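PDB 5DL7: porin from Acinetobacter baumannii AB307-0294, which probably forms a beta-barrel pore that lets small solutes cross the outer membrane, as an OprD-family porin, and binds calcium ions. Local coordinates for residues P129-P132 and T133-S136; Y205-D209 and Y210-A214; S251-T254 and G255-I259; L293-L296 and S297-S301. All coordinates share one frame; numbering follows the deposited sequence.

Contact 1: residues P129-P132 and T133-S136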
loop_
_atom_site.group_PDB
_atom_site.type_symbol
_atom_site.label_atom_id
_atom_site.label_comp_id
_atom_site.label_asym_id
_atom_site.label_seq_id
_atom_site.Cartn_x
_atom_site.Cartn_y
_atom_site.Cartn_z
ATOM N N PRO A 129 8.000 -2.191 6.891
ATOM C CA PRO A 129 7.049 -1.530 7.854
ATOM C C PRO A 129 5.647 -1.606 7.354
ATOM O O PRO A 129 5.429 -1.607 6.150
ATOM C CB PRO A 129 7.564 -0.112 7.937
ATOM C CG PRO A 129 8.990 -0.107 7.256
ATOM C CD PRO A 129 8.971 -1.232 6.299
ATOM N N GLN A 130 4.719 -1.686 8.312
ATOM C CA GLN A 130 3.312 -1.810 8.031
ATOM C C GLN A 130 2.473 -0.853 8.906
ATOM O O GLN A 130 1.452 -1.251 9.471
ATOM C CB GLN A 130 2.881 -3.239 8.371
ATOM C CG GLN A 130 3.758 -4.289 7.671
ATOM C CD GLN A 130 3.221 -4.415 6.342
ATOM O OE1 GLN A 130 3.546 -3.759 5.444
ATOM N NE2 GLN A 130 2.300 -5.296 6.250
ATOM N N LEU A 131 2.898 0.374 9.048
ATOM C CA LEU A 131 2.212 1.416 9.883
ATOM C C LEU A 131 1.620 2.450 9.063
ATOM O O LEU A 131 2.014 2.749 7.878
ATOM C CB LEU A 131 3.237 2.084 10.798
ATOM C CG LEU A 131 3.896 1.175 11.802
ATOM C CD1 LEU A 131 4.841 1.919 12.694
ATOM C CD2 LEU A 131 3.008 0.219 12.590
ATOM N N PRO A 132 0.600 3.144 9.590
ATOM C CA PRO A 132 0.035 4.235 8.780
ATOM C C PRO A 132 0.928 5.397 8.443
ATOM O O PRO A 132 0.752 6.091 7.477
ATOM C CB PRO A 132 -1.153 4.759 9.669
ATOM C CG PRO A 132 -1.323 3.695 10.668
ATOM C CD PRO A 132 -0.094 2.839 10.840
ATOM N N THR A 133 2.015 5.587 9.258
ATOM C CA THR A 133 3.027 6.588 8.983
ATOM C C THR A 133 4.159 6.081 8.023
ATOM O O THR A 133 4.914 6.898 7.609
ATOM C CB THR A 133 3.664 6.998 10.303
ATOM O OG1 THR A 133 4.003 5.869 11.049
ATOM C CG2 THR A 133 2.570 7.890 11.066
ATOM N N ILE A 134 4.203 4.770 7.789
ATOM C CA ILE A 134 5.285 4.139 6.974
ATOM C C ILE A 134 4.771 2.753 6.645
ATOM O O ILE A 134 4.891 1.820 7.400
ATOM C CB ILE A 134 6.672 4.214 7.639
ATOM C CG1 ILE A 134 7.777 3.568 6.703
ATOM C CG2 ILE A 134 6.708 3.689 9.054
ATOM C CD1 ILE A 134 9.168 3.764 7.102
ATOM N N PHE A 135 4.245 2.662 5.435
ATOM C CA PHE A 135 3.665 1.398 5.014
ATOM C C PHE A 135 4.267 0.964 3.690
ATOM O O PHE A 135 4.110 1.567 2.645
ATOM C CB PHE A 135 2.120 1.599 4.822
ATOM C CG PHE A 135 1.379 0.277 4.804
ATOM C CD1 PHE A 135 1.298 -0.422 3.598
ATOM C CD2 PHE A 135 0.820 -0.265 5.875
ATOM C CE1 PHE A 135 0.614 -1.632 3.487
ATOM C CE2 PHE A 135 0.218 -1.573 5.786
ATOM C CZ PHE A 135 0.165 -2.199 4.598
ATOM N N SER A 136 5.019 -0.155 3.778
ATOM C CA SER A 136 5.672 -0.655 2.544
ATOM C C SER A 136 4.616 -0.953 1.454
ATOM O O SER A 136 3.669 -1.705 1.664
ATOM C CB SER A 136 6.315 -1.955 2.872
ATOM O OG SER A 136 6.553 -2.805 1.708
#
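Leu-131 and Ile-134 face each other as an antiparallel hydrogen-bonded pair, and Gln-130 with Phe-135 forms the neighbouring non-hydrogen-bonded pair, their CA atoms 4.4 Å apart. Pro-132 and Thr-133 are the central residues of the type I turn that reverses the chain between them, making a tight two-residue hairpin. Its rungs differ in quality. Ser-136 N reaches Pro-129 O at 2.8 Å along a nearly straight N-H...O line (175°), whereas the bond from Ile-134 N to Leu-131 O, 3.0 Å, is bent to 149°. Leu-131 N returns a bond to Ile-134 O, also 3.0 Å.

Side chains divide between the two faces. On the face of Leu-131 and Ile-134, the extended Ile-134 chain (CG1 anti to the backbone N, chi1 -178°) lays CD1 against the ring of Pro-129, 3.9 Å from its CG. On the other face, Phe-135 runs under Gln-130, whose side chain crosses over one face of the ring; Leu-131 O lies at the ring edge, in its plane, 4.0 Å from Phe-135 CG. Outside the hairpin, strands 159-170 and 198-206 cover the Leu-131 and Ile-134 face.

The chemistry implies a hairpin held by three internal backbone bonds, with Phe-135 O turned to Thr-299 OG1 of another loop, while its aliphatic face packs against the barrel wall, consistent with a loop folded into the porin lumen.

Contact 2: residues Y205-D209 and Y210-A214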
loop_
_atom_site.group_PDB
_atom_site.type_symbol
_atom_site.label_atom_id
_atom_site.label_comp_id
_atom_site.label_asym_id
_atom_site.label_seq_id
_atom_site.Cartn_x
_atom_site.Cartn_y
_atom_site.Cartn_z
ATOM N N TYR A 205 -3.739 -0.956 20.240
ATOM C CA TYR A 205 -4.378 -1.591 21.335
ATOM C C TYR A 205 -5.557 -2.381 20.845
ATOM O O TYR A 205 -6.462 -1.848 20.193
ATOM C CB TYR A 205 -4.925 -0.520 22.224
ATOM C CG TYR A 205 -5.513 -1.040 23.479
ATOM C CD1 TYR A 205 -4.966 -2.089 24.152
ATOM C CD2 TYR A 205 -6.658 -0.505 24.042
ATOM C CE1 TYR A 205 -5.544 -2.606 25.368
ATOM C CE2 TYR A 205 -7.143 -0.932 25.298
ATOM C CZ TYR A 205 -6.655 -2.032 25.862
ATOM O OH TYR A 205 -7.134 -2.510 27.082
ATOM N N GLN A 206 -5.588 -3.692 21.198
ATOM C CA GLN A 206 -6.665 -4.522 20.666
ATOM C C GLN A 206 -7.721 -4.756 21.669
ATOM O O GLN A 206 -7.418 -5.411 22.682
ATOM C CB GLN A 206 -6.040 -5.846 20.106
ATOM C CG GLN A 206 -7.066 -6.798 19.423
ATOM C CD GLN A 206 -7.570 -6.389 18.042
ATOM O OE1 GLN A 206 -6.807 -6.250 17.111
ATOM N NE2 GLN A 206 -8.912 -6.193 17.921
ATOM N N LEU A 207 -8.933 -4.239 21.491
ATOM C CA LEU A 207 -10.158 -4.552 22.285
ATOM C C LEU A 207 -10.850 -5.799 21.784
ATOM O O LEU A 207 -10.325 -6.486 20.834
ATOM C CB LEU A 207 -11.173 -3.405 22.311
ATOM C CG LEU A 207 -10.443 -2.110 22.622
ATOM C CD1 LEU A 207 -11.484 -0.979 22.623
ATOM C CD2 LEU A 207 -9.846 -2.355 23.999
ATOM N N LYS A 208 -12.042 -6.089 22.306
ATOM C CA LYS A 208 -12.711 -7.291 21.845
ATOM C C LYS A 208 -12.964 -7.251 20.317
ATOM O O LYS A 208 -12.592 -8.180 19.529
ATOM C CB LYS A 208 -14.054 -7.459 22.640
ATOM C CG LYS A 208 -14.623 -8.874 22.383
ATOM C CD LYS A 208 -15.838 -9.204 23.227
ATOM C CE LYS A 208 -16.911 -8.183 22.991
ATOM N NZ LYS A 208 -18.043 -8.555 23.856
ATOM N N ASP A 209 -13.638 -6.155 19.991
ATOM C CA ASP A 209 -14.123 -6.011 18.630
ATOM C C ASP A 209 -13.469 -4.848 17.875
ATOM O O ASP A 209 -13.634 -4.761 16.652
ATOM C CB ASP A 209 -15.573 -5.762 18.683
ATOM C CG ASP A 209 -16.404 -6.991 19.092
ATOM O OD1 ASP A 209 -15.983 -8.187 19.005
ATOM O OD2 ASP A 209 -17.511 -6.690 19.578
ATOM N N TYR A 210 -12.571 -4.060 18.499
ATOM C CA TYR A 210 -12.020 -2.878 17.961
ATOM C C TYR A 210 -10.539 -2.819 18.237
ATOM O O TYR A 210 -10.046 -3.377 19.258
ATOM C CB TYR A 210 -12.631 -1.624 18.450
ATOM C CG TYR A 210 -13.982 -1.315 18.020
ATOM C CD1 TYR A 210 -15.071 -1.986 18.550
ATOM C CD2 TYR A 210 -14.161 -0.578 16.890
ATOM C CE1 TYR A 210 -16.365 -1.770 18.022
ATOM C CE2 TYR A 210 -15.431 -0.287 16.445
ATOM C CZ TYR A 210 -16.495 -0.930 16.937
ATOM O OH TYR A 210 -17.770 -0.745 16.450
ATOM N N ARG A 211 -9.794 -2.185 17.364
ATOM C CA ARG A 211 -8.359 -1.926 17.535
ATOM C C ARG A 211 -8.266 -0.433 17.508
ATOM O O ARG A 211 -8.778 0.210 16.541
ATOM C CB ARG A 211 -7.589 -2.580 16.437
ATOM C CG ARG A 211 -6.100 -2.224 16.379
ATOM C CD ARG A 211 -5.331 -2.986 15.277
ATOM N NE ARG A 211 -5.695 -2.489 13.935
ATOM C CZ ARG A 211 -4.917 -2.557 12.844
ATOM N NH1 ARG A 211 -3.840 -3.351 12.912
ATOM N NH2 ARG A 211 -5.344 -2.105 11.658
ATOM N N LEU A 212 -7.453 0.160 18.361
ATOM C CA LEU A 212 -7.224 1.655 18.427
ATOM C C LEU A 212 -5.721 1.866 18.220
ATOM O O LEU A 212 -4.932 1.095 18.742
ATOM C CB LEU A 212 -7.558 2.182 19.814
ATOM C CG LEU A 212 -8.902 1.895 20.360
ATOM C CD1 LEU A 212 -9.103 2.594 21.723
ATOM C CD2 LEU A 212 -10.097 2.122 19.492
ATOM N N ARG A 213 -5.257 2.833 17.391
ATOM C CA ARG A 213 -3.915 2.998 17.008
ATOM C C ARG A 213 -3.605 4.523 17.078
ATOM O O ARG A 213 -4.436 5.401 16.743
ATOM C CB ARG A 213 -3.682 2.537 15.615
ATOM C CG ARG A 213 -3.998 1.031 15.436
ATOM C CD ARG A 213 -3.502 0.526 14.129
ATOM N NE ARG A 213 -4.362 1.104 13.088
ATOM C CZ ARG A 213 -4.075 1.134 11.753
ATOM N NH1 ARG A 213 -2.932 0.648 11.331
ATOM N NH2 ARG A 213 -4.942 1.561 10.790
ATOM N N ALA A 214 -2.336 4.784 17.421
ATOM C CA ALA A 214 -1.818 6.169 17.534
ATOM C C ALA A 214 -0.332 6.060 17.196
ATOM O O ALA A 214 0.388 5.312 17.784
ATOM C CB ALA A 214 -2.060 6.794 18.870
#
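Leu-207 N donates to Tyr-210 O at 2.6 Å, a short bond that is bent at the hydrogen (137°) and closes the turn carrying Lys-208 and Asp-209. Two straighter rungs follow: Tyr-205 N to Leu-212 O at 2.8 Å, and the reciprocal Leu-212 N to Tyr-205 O at 2.9 Å. Tyr-205 O also receives a CA-H...O contact from Arg-211. Tyr-210 N, by contrast, is covered here without a polar partner in the model, so the turn closes through one backbone bond rather than two.

Side chains follow the alternation of the pairs. Leu-207 CD1 touches both Tyr-210 CB and Leu-212 CD1, 4.4 Å from each, on the face that also carries Tyr-205. On the opposite face Gln-206 crosses Arg-211, and its OE1 comes to 3.8 Å from Arg-211 CB. The Gln-206 chain bends at chi2 (74°), which curls the amide back until NE2 donates to Leu-207 O at 3.3 Å; that oxygen lies almost in the amide plane, fixing the rotation of the group.

Further out, Arg-211 NE is held by Asn-231 and Tyr-210 OH by Gln-234, both on strand 223-235. Arg-213 crosses the Arg-211 guanidinium with its CD over the centre of one face. Arginines lined up on one wall are consistent with the basic ladder of OprD-family channels, and the whole is the short hairpin turn joining neighbouring barrel strands, probably at the periplasmic end, where porins have their short turns.

Contact 3: residues S251-T254 and G255-I259. With CA (calcium ion), chain B.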
loop_
_atom_site.group_PDB
_atom_site.type_symbol
_atom_site.label_atom_id
_atom_site.label_comp_id
_atom_site.label_asym_id
_atom_site.label_seq_id
_atom_site.Cartn_x
_atom_site.Cartn_y
_atom_site.Cartn_z
ATOM N N SER A 251 -0.624 16.788 9.824
ATOM C CA SER A 251 0.727 16.958 9.239
ATOM C C SER A 251 1.105 18.413 9.194
ATOM O O SER A 251 0.262 19.293 8.894
ATOM C CB SER A 251 0.834 16.371 7.821
ATOM O OG SER A 251 0.360 15.017 7.724
ATOM N N GLU A 252 2.365 18.677 9.470
ATOM C CA GLU A 252 2.946 20.053 9.489
ATOM C C GLU A 252 4.362 19.973 9.010
ATOM O O GLU A 252 5.063 19.016 9.257
ATOM C CB GLU A 252 2.817 20.668 10.903
ATOM C CG GLU A 252 3.431 21.909 11.163
ATOM C CD GLU A 252 3.294 22.476 12.676
ATOM O OE1 GLU A 252 3.472 23.669 12.829
ATOM O OE2 GLU A 252 2.904 21.757 13.523
ATOM N N GLU A 253 4.864 21.061 8.428
ATOM C CA GLU A 253 6.259 21.028 7.993
ATOM C C GLU A 253 7.180 21.127 9.201
ATOM O O GLU A 253 6.766 21.590 10.298
ATOM C CB GLU A 253 6.588 22.089 6.927
ATOM C CG GLU A 253 6.762 23.505 7.465
ATOM C CD GLU A 253 5.502 24.160 7.940
ATOM O OE1 GLU A 253 5.587 25.284 8.504
ATOM O OE2 GLU A 253 4.337 23.801 7.632
ATOM N N THR A 254 8.441 20.767 9.040
ATOM C CA THR A 254 9.407 20.901 10.167
ATOM C C THR A 254 10.805 21.202 9.628
ATOM O O THR A 254 11.063 20.961 8.435
ATOM C CB THR A 254 9.291 19.511 10.918
ATOM O OG1 THR A 254 10.045 19.598 12.094
ATOM C CG2 THR A 254 9.950 18.376 10.115
ATOM N N GLY A 255 11.685 21.648 10.522
ATOM C CA GLY A 255 13.090 21.918 10.215
ATOM C C GLY A 255 13.250 22.899 9.058
ATOM O O GLY A 255 12.520 23.909 8.957
ATOM N N SER A 256 14.062 22.543 8.105
ATOM C CA SER A 256 14.343 23.394 6.963
ATOM C C SER A 256 13.293 23.395 5.938
ATOM O O SER A 256 13.402 24.031 4.866
ATOM C CB SER A 256 15.789 23.140 6.414
ATOM O OG SER A 256 15.755 21.903 5.818
ATOM N N LYS A 257 12.245 22.676 6.115
ATOM C CA LYS A 257 11.060 22.580 5.251
ATOM C C LYS A 257 11.316 22.439 3.794
ATOM O O LYS A 257 10.937 23.262 2.896
ATOM C CB LYS A 257 10.027 23.672 5.562
ATOM C CG LYS A 257 10.511 24.985 5.566
ATOM C CD LYS A 257 9.320 26.014 5.730
ATOM C CE LYS A 257 9.853 27.414 5.725
ATOM N NZ LYS A 257 10.440 27.745 7.014
ATOM N N LYS A 258 11.942 21.311 3.486
ATOM C CA LYS A 258 12.454 21.146 2.088
ATOM C C LYS A 258 11.398 21.138 1.077
ATOM O O LYS A 258 11.670 21.350 -0.135
ATOM C CB LYS A 258 13.200 19.822 2.033
ATOM C CG LYS A 258 14.465 19.840 2.855
ATOM C CD LYS A 258 15.175 18.494 2.691
ATOM C CE LYS A 258 16.534 18.598 3.284
ATOM N NZ LYS A 258 17.217 17.289 3.010
ATOM N N ILE A 259 10.138 20.825 1.360
ATOM C CA ILE A 259 9.007 20.744 0.368
ATOM C C ILE A 259 8.037 21.975 0.561
ATOM O O ILE A 259 7.038 22.077 -0.107
ATOM C CB ILE A 259 8.247 19.442 0.231
ATOM C CG1 ILE A 259 7.404 19.120 1.528
ATOM C CG2 ILE A 259 9.261 18.272 0.054
ATOM C CD1 ILE A 259 6.638 17.856 1.466
HETATM CA CA CA B . 3.140 25.817 8.598
HETATM O O HOH W 1 3.597 25.548 10.917
HETATM O O HOH W 2 8.007 26.440 9.122
HETATM O O HOH W 3 1.747 23.908 9.016
HETATM O O HOH W 4 1.239 27.121 9.462
HETATM O O HOH W 5 3.928 28.074 8.952
#
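Glu-253 OE1, on the side chain that packs against Lys-257, is gripped by the calcium ion at 2.5 Å and by water 2, which donates to it at 2.8 Å. Water 2 in turn accepts a weak bond from Lys-257 NZ, so the ammonium group is linked to the carboxylate only weakly, through this water; NZ and OE1 themselves stand 5.6 Å apart. Glu-253 OE2 also binds the metal at 2.5 Å, making the carboxylate bidentate, and Val-262 N anchors this second oxygen. Waters 1, 3, 4 and 5 fill four more positions, Glu-261 adds its carboxylate from further along the loop, and Glu-252 OE1 holds water 1 from the second shell.

The aliphatic parts of Glu-253 and Lys-257 run side by side in the same direction, with CG of the glutamate 3.8 Å from CB of the lysine. The type II' turn that brings Lys-257 back beside Glu-253 is closed by a bond from Lys-257 N to Thr-254 O at 3.1 Å. Gly-255 takes the positive phi (56°) at its first central position. Thr-254 OG1 is tied to Gln-224. A calcium-bound turn leading out of a barrel strand is thus the setting: a metal site in a surface loop of the porin.

Contact 4: residues L293-L296 and S297-S301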
loop_
_atom_site.group_PDB
_atom_site.type_symbol
_atom_site.label_atom_id
_atom_site.label_comp_id
_atom_site.label_asym_id
_atom_site.label_seq_id
_atom_site.Cartn_x
_atom_site.Cartn_y
_atom_site.Cartn_z
ATOM N N LEU A 293 -2.288 15.949 1.661
ATOM C CA LEU A 293 -1.684 14.996 2.583
ATOM C C LEU A 293 -0.256 14.519 2.122
ATOM O O LEU A 293 -0.145 14.019 1.030
ATOM C CB LEU A 293 -2.506 13.715 2.684
ATOM C CG LEU A 293 -2.061 12.600 3.623
ATOM C CD1 LEU A 293 -2.064 13.033 5.068
ATOM C CD2 LEU A 293 -2.808 11.319 3.347
ATOM N N PRO A 294 0.734 14.732 2.928
ATOM C CA PRO A 294 2.068 14.110 2.628
ATOM C C PRO A 294 2.189 12.711 3.137
ATOM O O PRO A 294 1.580 12.318 4.126
ATOM C CB PRO A 294 3.113 14.980 3.369
ATOM C CG PRO A 294 2.298 15.385 4.634
ATOM C CD PRO A 294 0.844 15.500 4.202
ATOM N N PHE A 295 3.072 11.937 2.450
ATOM C CA PHE A 295 3.433 10.583 2.871
ATOM C C PHE A 295 4.731 10.176 2.176
ATOM O O PHE A 295 5.121 10.911 1.256
ATOM C CB PHE A 295 2.263 9.560 2.672
ATOM C CG PHE A 295 1.566 9.656 1.315
ATOM C CD1 PHE A 295 2.063 8.885 0.247
ATOM C CD2 PHE A 295 0.410 10.445 1.148
ATOM C CE1 PHE A 295 1.457 8.949 -0.962
ATOM C CE2 PHE A 295 -0.182 10.584 -0.061
ATOM C CZ PHE A 295 0.365 9.852 -1.149
ATOM N N LEU A 296 5.282 9.087 2.559
ATOM C CA LEU A 296 6.608 8.690 2.024
ATOM C C LEU A 296 6.549 8.397 0.557
ATOM O O LEU A 296 5.546 7.925 0.013
ATOM C CB LEU A 296 7.192 7.552 2.872
ATOM C CG LEU A 296 7.584 7.999 4.246
ATOM C CD1 LEU A 296 7.795 6.767 5.157
ATOM C CD2 LEU A 296 8.901 8.752 4.295
ATOM N N SER A 297 7.677 8.580 -0.091
ATOM C CA SER A 297 7.845 8.254 -1.524
ATOM C C SER A 297 7.597 6.772 -1.775
ATOM O O SER A 297 7.934 5.871 -0.938
ATOM C CB SER A 297 9.271 8.665 -1.998
ATOM O OG SER A 297 10.269 7.923 -1.271
ATOM N N GLY A 298 7.232 6.498 -3.020
ATOM C CA GLY A 298 7.189 5.126 -3.558
ATOM C C GLY A 298 6.013 4.234 -3.192
ATOM O O GLY A 298 6.036 2.986 -3.336
ATOM N N THR A 299 4.998 4.901 -2.613
ATOM C CA THR A 299 3.875 4.144 -1.991
ATOM C C THR A 299 2.511 4.923 -2.213
ATOM O O THR A 299 2.550 5.986 -2.790
ATOM C CB THR A 299 4.154 3.782 -0.516
ATOM O OG1 THR A 299 3.204 2.665 -0.079
ATOM C CG2 THR A 299 4.137 4.922 0.280
ATOM N N GLU A 300 1.497 4.171 -1.889
ATOM C CA GLU A 300 0.124 4.634 -1.996
ATOM C C GLU A 300 -0.168 5.505 -0.837
ATOM O O GLU A 300 0.403 5.448 0.273
ATOM C CB GLU A 300 -0.820 3.380 -2.048
ATOM C CG GLU A 300 -0.738 2.655 -3.417
ATOM C CD GLU A 300 0.665 1.951 -3.704
ATOM O OE1 GLU A 300 1.110 1.251 -2.697
ATOM O OE2 GLU A 300 1.086 2.139 -4.882
ATOM N N SER A 301 -1.159 6.436 -1.018
ATOM C CA SER A 301 -1.653 7.180 0.196
ATOM C C SER A 301 -2.169 6.267 1.262
ATOM O O SER A 301 -2.764 5.182 0.979
ATOM C CB SER A 301 -2.842 8.090 -0.292
ATOM O OG SER A 301 -3.391 8.737 0.866
#
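The Phe-295 ring takes Ser-301 over one face: the serine CA stands 3.6 Å from the ring centroid and 14° off the normal, a well-centred CH-pi contact. At the ring edge, near its plane, lies Thr-299 O, 3.6 Å from CE1. Residues 293-301 belong to the long loop between barrel strands 278-288 and 318-327, and their place about 9 Å from the chain centre is consistent with the inward-folded loops that narrow OprD-family channels. No hydrogen bond links the two halves of this bend; they meet through packing, while polar groups bond to residues outside.

The placement of the ring follows from chi1 of Phe-295 (46°), which sets CG between the backbone N and the carbonyl carbon and swings the ring beneath the returning chain. Ser-301 CB adds to the cover, 3.7 Å from CE2. Ile-185 of another loop and Asp-311, later in the same loop, also touch Phe-295.

Before the chain returns, it bends through Gly-298, whose phi is positive (78°), and Thr-299 CG2 then drops to 3.3 Å from Leu-296 O. The hydroxyl of the same threonine points elsewhere: OG1 bonds to Phe-135 O. Glu-300 likewise turns from the ring, with OE2 in a salt bridge to Arg-172, which offsets its charge, while Ser-137 holds OE1. Nearer the start of the loop, a methyl of Leu-293 also reaches the returning chain: its CD2 lies 3.6 Å from Ser-301 OG, the oxygen that is hydrogen-bonded to Ser-313 OG.

How the contacts relate
The contacts follow one another along the chain as 1, 2, 3 and 4, and each bends the chain back on itself. Contacts 1 and 4, with centres about 10 Å apart, are the inner pair: Ile-134 CG1 packs on Leu-296 CD1 at 3.6 Å, joining two loops inside the barrel. Contact 2 is the turn between barrel strands 198-206 and 210-219; its centre is about 17 Å from that of contact 1, and Arg-213 touches Pro-132. Contact 3 lies about 31 Å from contact 2 between centres, at the calcium-bearing end, yet Ser-251 touches Pro-294 of contact 4. Touches 2-1, 1-4 and 4-3 thus run in series from the wall turn through the inward loops to the calcium-binding loop.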